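Local coordinates for protein 2-C-methyl-D-erythritol 4-phosphate cytidylyltransferase (Neisseria gonorrhoeae, PDB 1VGW) that probably transfers the cytidylyl group of CTP to 2-C-methyl-D-erythritol 4-phosphate, releasing diphosphate, in the second step of the DXP isoprenoid pathway, at residues 101-114 and 166-179. Residues are numbered along the deposited sequence; the frame is centred on the assembly and turned at random.
Sequences AAETDNILVHDAAR and AQTPQLFQAGLLHR
The Thr-168 hydroxyl meets His-110 and Asp-111, where the chain enters the type I turn 111-114. Its OG1 lies between the backbone N and the carbonyl carbon (chi1 73°) and accepts a long, straight hydrogen bond from Asp-111 N at 3.3 Å. The same OG1 sits 2.9 Å from His-110 ND1, the two side chains crossing at about a right angle. The other ring nitrogen, His-110 NE2, donates in the ring plane to Arg-114 O at 2.9 Å. Pro-169, after a cis peptide, brings CG to 3.4 Å from His-110 ND1. The Arg-114 guanidinium lies flat over Gln-167 CA. Asp-111 OD1 lies in the guanidinium plane and accepts from Arg-114 NE at 2.9 Å, as part of a salt bridge. Strands 106-109 and 169-173 pair antiparallel. On one sheet face, under helix 119-129, Leu-108 CD1 lies 3.6 Å from Leu-171 CD2, the side chains side by side. On the other, Leu-177 CD2 touches Ile-107 CG2 and Val-109 CG2. At the far end Asp-105 O accepts from Ala-174 N at 3.0 Å, where helix 174-179 starts. Arg-114 NH2 also forms a salt bridge with Asp-144 of the second subunit, and Arg-114 lies beside Lys-214, predicted to position MEP. Two carboxylates and the Asn-212 carbonyl probably fix the guanidinium between the subunit interface and the probable MEP site.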
loop_
_atom_site.group_PDB
_atom_site.type_symbol
_atom_site.label_atom_id
_atom_site.label_comp_id
_atom_site.label_asym_id
_atom_site.label_seq_id
_atom_site.Cartn_x
_atom_site.Cartn_y
_atom_site.Cartn_z
ATOM N N ALA B 101 10.355 18.662 27.473
ATOM C CA ALA B 101 10.916 17.355 27.275
ATOM C C ALA B 101 12.321 17.238 27.907
ATOM O O ALA B 101 13.087 18.182 27.738
ATOM C CB ALA B 101 11.195 17.083 25.766
ATOM N N ALA B 102 12.624 16.092 28.492
ATOM C CA ALA B 102 14.038 15.879 28.929
ATOM C C ALA B 102 14.765 15.149 27.792
ATOM O O ALA B 102 14.115 14.415 26.987
ATOM C CB ALA B 102 14.063 14.989 30.165
ATOM N N GLU B 103 16.108 15.146 27.844
ATOM C CA GLU B 103 16.888 14.438 26.826
ATOM C C GLU B 103 16.400 13.019 26.606
ATOM O O GLU B 103 16.494 12.506 25.474
ATOM C CB GLU B 103 18.378 14.369 27.211
ATOM C CG GLU B 103 19.191 15.624 27.003
ATOM C CD GLU B 103 20.029 15.621 25.755
ATOM O OE1 GLU B 103 20.261 16.699 25.136
ATOM O OE2 GLU B 103 20.475 14.557 25.289
ATOM N N THR B 104 15.968 12.304 27.640
ATOM C CA THR B 104 15.552 10.922 27.511
ATOM C C THR B 104 14.095 10.645 27.290
ATOM O O THR B 104 13.708 9.441 27.253
ATOM C CB THR B 104 16.035 10.108 28.780
ATOM O OG1 THR B 104 15.700 10.908 29.933
ATOM C CG2 THR B 104 17.534 9.927 28.746
ATOM N N ASP B 105 13.203 11.620 27.253
ATOM C CA ASP B 105 11.784 11.373 26.957
ATOM C C ASP B 105 11.604 11.027 25.461
ATOM O O ASP B 105 12.420 11.447 24.631
ATOM C CB ASP B 105 10.990 12.672 27.208
ATOM C CG ASP B 105 10.792 12.968 28.696
ATOM O OD1 ASP B 105 10.598 12.048 29.493
ATOM O OD2 ASP B 105 10.837 14.162 29.071
ATOM N N ASN B 106 10.565 10.336 25.084
ATOM C CA ASN B 106 10.264 9.961 23.718
ATOM C C ASN B 106 9.439 10.997 22.935
ATOM O O ASN B 106 8.448 11.556 23.447
ATOM C CB ASN B 106 9.498 8.617 23.748
ATOM C CG ASN B 106 10.277 7.479 24.322
ATOM O OD1 ASN B 106 11.453 7.265 24.011
ATOM N ND2 ASN B 106 9.669 6.647 25.187
ATOM N N ILE B 107 9.822 11.263 21.688
ATOM C CA ILE B 107 9.056 12.203 20.798
ATOM C C ILE B 107 8.430 11.375 19.662
ATOM O O ILE B 107 9.228 10.655 18.991
ATOM C CB ILE B 107 9.999 13.190 20.146
ATOM C CG1 ILE B 107 10.870 13.966 21.131
ATOM C CG2 ILE B 107 9.298 14.140 19.168
ATOM C CD1 ILE B 107 10.132 14.851 22.109
ATOM N N LEU B 108 7.119 11.244 19.572
ATOM C CA LEU B 108 6.492 10.453 18.484
ATOM C C LEU B 108 6.083 11.378 17.316
ATOM O O LEU B 108 5.136 12.167 17.503
ATOM C CB LEU B 108 5.267 9.716 18.989
ATOM C CG LEU B 108 5.449 8.491 19.864
ATOM C CD1 LEU B 108 5.863 8.893 21.318
ATOM C CD2 LEU B 108 4.165 7.695 19.966
ATOM N N VAL B 109 6.814 11.419 16.223
ATOM C CA VAL B 109 6.573 12.302 15.077
ATOM C C VAL B 109 5.534 11.709 14.117
ATOM O O VAL B 109 5.730 10.674 13.513
ATOM C CB VAL B 109 7.847 12.697 14.337
ATOM C CG1 VAL B 109 7.677 13.905 13.387
ATOM C CG2 VAL B 109 8.992 13.106 15.299
ATOM N N HIS B 110 4.344 12.328 14.043
ATOM C CA HIS B 110 3.255 11.773 13.229
ATOM C C HIS B 110 2.739 12.711 12.134
ATOM O O HIS B 110 2.587 13.890 12.409
ATOM C CB HIS B 110 2.054 11.444 14.121
ATOM C CG HIS B 110 1.008 10.604 13.470
ATOM N ND1 HIS B 110 1.230 9.312 13.066
ATOM C CD2 HIS B 110 -0.286 10.873 13.158
ATOM C CE1 HIS B 110 0.109 8.808 12.518
ATOM N NE2 HIS B 110 -0.814 9.749 12.582
ATOM N N ASP B 111 2.471 12.161 10.956
ATOM C CA ASP B 111 1.912 12.986 9.830
ATOM C C ASP B 111 0.501 13.519 10.153
ATOM O O ASP B 111 -0.346 12.756 10.615
ATOM C CB ASP B 111 1.758 12.069 8.626
ATOM C CG ASP B 111 3.027 11.698 7.909
ATOM O OD1 ASP B 111 3.107 10.530 7.462
ATOM O OD2 ASP B 111 3.940 12.518 7.783
ATOM N N ALA B 112 0.218 14.776 9.940
ATOM C CA ALA B 112 -1.090 15.395 10.107
ATOM C C ALA B 112 -2.198 14.758 9.269
ATOM O O ALA B 112 -3.389 14.817 9.608
ATOM C CB ALA B 112 -1.010 16.875 9.644
ATOM N N ALA B 113 -1.884 14.099 8.158
ATOM C CA ALA B 113 -2.871 13.456 7.342
ATOM C C ALA B 113 -3.058 11.980 7.586
ATOM O O ALA B 113 -3.781 11.379 6.761
ATOM C CB ALA B 113 -2.572 13.687 5.853
ATOM N N ARG B 114 -2.433 11.355 8.552
ATOM C CA ARG B 114 -2.658 9.903 8.787
ATOM C C ARG B 114 -3.652 9.850 9.962
ATOM O O ARG B 114 -3.307 9.631 11.130
ATOM C CB ARG B 114 -1.398 9.135 9.031
ATOM C CG ARG B 114 -0.485 8.809 7.872
ATOM C CD ARG B 114 0.697 7.933 8.251
ATOM N NE ARG B 114 1.777 7.969 7.277
ATOM C CZ ARG B 114 1.963 7.082 6.294
ATOM N NH1 ARG B 114 1.148 6.053 6.113
ATOM N NH2 ARG B 114 3.006 7.192 5.476
ATOM N N ALA B 166 7.679 2.269 5.330
ATOM C CA ALA B 166 7.576 3.039 6.544
ATOM C C ALA B 166 6.268 3.808 6.653
ATOM O O ALA B 166 5.737 4.315 5.640
ATOM C CB ALA B 166 8.766 4.005 6.584
ATOM N N GLN B 167 5.709 3.900 7.831
ATOM C CA GLN B 167 4.533 4.684 8.178
ATOM C C GLN B 167 4.963 5.639 9.305
ATOM O O GLN B 167 6.177 5.949 9.364
ATOM C CB GLN B 167 3.381 3.818 8.654
ATOM C CG GLN B 167 2.871 2.826 7.634
ATOM C CD GLN B 167 1.629 2.073 8.046
ATOM O OE1 GLN B 167 1.461 1.660 9.214
ATOM N NE2 GLN B 167 0.733 1.866 7.069
ATOM N N THR B 168 4.057 6.229 10.035
ATOM C CA THR B 168 4.321 7.071 11.185
ATOM C C THR B 168 3.339 6.609 12.255
ATOM O O THR B 168 2.381 5.874 11.886
ATOM C CB THR B 168 4.227 8.548 10.902
ATOM O OG1 THR B 168 2.857 8.914 10.743
ATOM C CG2 THR B 168 5.008 9.008 9.664
ATOM N N PRO B 169 3.530 6.904 13.532
ATOM C CA PRO B 169 4.579 7.729 14.067
ATOM C C PRO B 169 5.926 7.059 14.091
ATOM O O PRO B 169 6.004 5.833 13.889
ATOM C CB PRO B 169 4.113 8.023 15.515
ATOM C CG PRO B 169 2.696 7.555 15.587
ATOM C CD PRO B 169 2.655 6.365 14.638
ATOM N N GLN B 170 6.975 7.841 14.136
ATOM C CA GLN B 170 8.380 7.415 14.255
ATOM C C GLN B 170 8.834 7.939 15.647
ATOM O O GLN B 170 8.799 9.158 15.834
ATOM C CB GLN B 170 9.251 8.053 13.147
ATOM C CG GLN B 170 8.659 7.650 11.772
ATOM C CD GLN B 170 9.622 7.563 10.626
ATOM O OE1 GLN B 170 10.686 8.159 10.531
ATOM N NE2 GLN B 170 9.236 6.802 9.566
ATOM N N LEU B 171 9.176 7.021 16.527
ATOM C CA LEU B 171 9.489 7.346 17.932
ATOM C C LEU B 171 10.941 7.332 18.312
ATOM O O LEU B 171 11.563 6.248 18.317
ATOM C CB LEU B 171 8.648 6.411 18.779
ATOM C CG LEU B 171 8.927 5.834 20.110
ATOM C CD1 LEU B 171 10.129 6.328 20.891
ATOM C CD2 LEU B 171 7.691 5.813 20.990
ATOM N N PHE B 172 11.507 8.483 18.691
ATOM C CA PHE B 172 12.868 8.611 19.151
ATOM C C PHE B 172 13.030 9.498 20.397
ATOM O O PHE B 172 12.213 10.397 20.663
ATOM C CB PHE B 172 13.774 9.187 18.017
ATOM C CG PHE B 172 13.786 8.275 16.818
ATOM C CD1 PHE B 172 13.078 8.652 15.662
ATOM C CD2 PHE B 172 14.362 7.018 16.856
ATOM C CE1 PHE B 172 13.023 7.757 14.603
ATOM C CE2 PHE B 172 14.340 6.144 15.795
ATOM C CZ PHE B 172 13.628 6.543 14.634
ATOM N N GLN B 173 14.088 9.250 21.165
ATOM C CA GLN B 173 14.460 10.052 22.328
ATOM C C GLN B 173 14.696 11.490 21.834
ATOM O O GLN B 173 15.359 11.645 20.793
ATOM C CB GLN B 173 15.812 9.553 22.934
ATOM C CG GLN B 173 15.702 8.268 23.745
ATOM C CD GLN B 173 17.081 7.865 24.284
ATOM O OE1 GLN B 173 17.583 8.486 25.235
ATOM N NE2 GLN B 173 17.716 6.926 23.587
ATOM N N ALA B 174 14.294 12.480 22.597
ATOM C CA ALA B 174 14.471 13.878 22.197
ATOM C C ALA B 174 15.875 14.253 21.910
ATOM O O ALA B 174 16.169 14.927 20.901
ATOM C CB ALA B 174 13.824 14.740 23.293
ATOM N N GLY B 175 16.848 13.855 22.771
ATOM C CA GLY B 175 18.255 14.196 22.542
ATOM C C GLY B 175 18.841 13.457 21.348
ATOM O O GLY B 175 19.558 14.098 20.538
ATOM N N LEU B 176 18.555 12.190 21.134
ATOM C CA LEU B 176 19.008 11.476 19.936
ATOM C C LEU B 176 18.432 12.072 18.642
ATOM O O LEU B 176 19.132 12.245 17.626
ATOM C CB LEU B 176 18.549 10.002 20.049
ATOM C CG LEU B 176 18.833 9.118 18.854
ATOM C CD1 LEU B 176 20.327 9.015 18.556
ATOM C CD2 LEU B 176 18.248 7.714 19.074
ATOM N N LEU B 177 17.133 12.445 18.653
ATOM C CA LEU B 177 16.471 13.076 17.480
ATOM C C LEU B 177 17.020 14.463 17.231
ATOM O O LEU B 177 17.420 14.851 16.116
ATOM C CB LEU B 177 14.949 13.132 17.753
ATOM C CG LEU B 177 14.000 13.436 16.598
ATOM C CD1 LEU B 177 14.251 12.542 15.388
ATOM C CD2 LEU B 177 12.531 13.272 17.056
ATOM N N HIS B 178 17.120 15.313 18.260
ATOM C CA HIS B 178 17.743 16.638 18.042
ATOM C C HIS B 178 19.142 16.482 17.421
ATOM O O HIS B 178 19.571 17.167 16.486
ATOM C CB HIS B 178 17.862 17.327 19.390
ATOM C CG HIS B 178 18.396 18.702 19.361
ATOM N ND1 HIS B 178 17.799 19.740 18.687
ATOM C CD2 HIS B 178 19.503 19.244 19.978
ATOM C CE1 HIS B 178 18.503 20.845 18.855
ATOM N NE2 HIS B 178 19.544 20.587 19.614
ATOM N N ARG B 179 19.914 15.507 17.929
ATOM C CA ARG B 179 21.247 15.270 17.422
ATOM C C ARG B 179 21.243 14.880 15.945
ATOM O O ARG B 179 21.974 15.491 15.166
ATOM C CB ARG B 179 21.935 14.158 18.252
ATOM C CG ARG B 179 23.391 14.398 18.516
ATOM C CD ARG B 179 23.651 14.772 19.983
ATOM N NE ARG B 179 22.867 14.047 20.920
ATOM C CZ ARG B 179 23.100 13.670 22.144
ATOM N NH1 ARG B 179 22.202 13.018 22.863
ATOM N NH2 ARG B 179 24.305 13.919 22.670
HETATM O O HOH W 1 1.402 3.375 4.237
#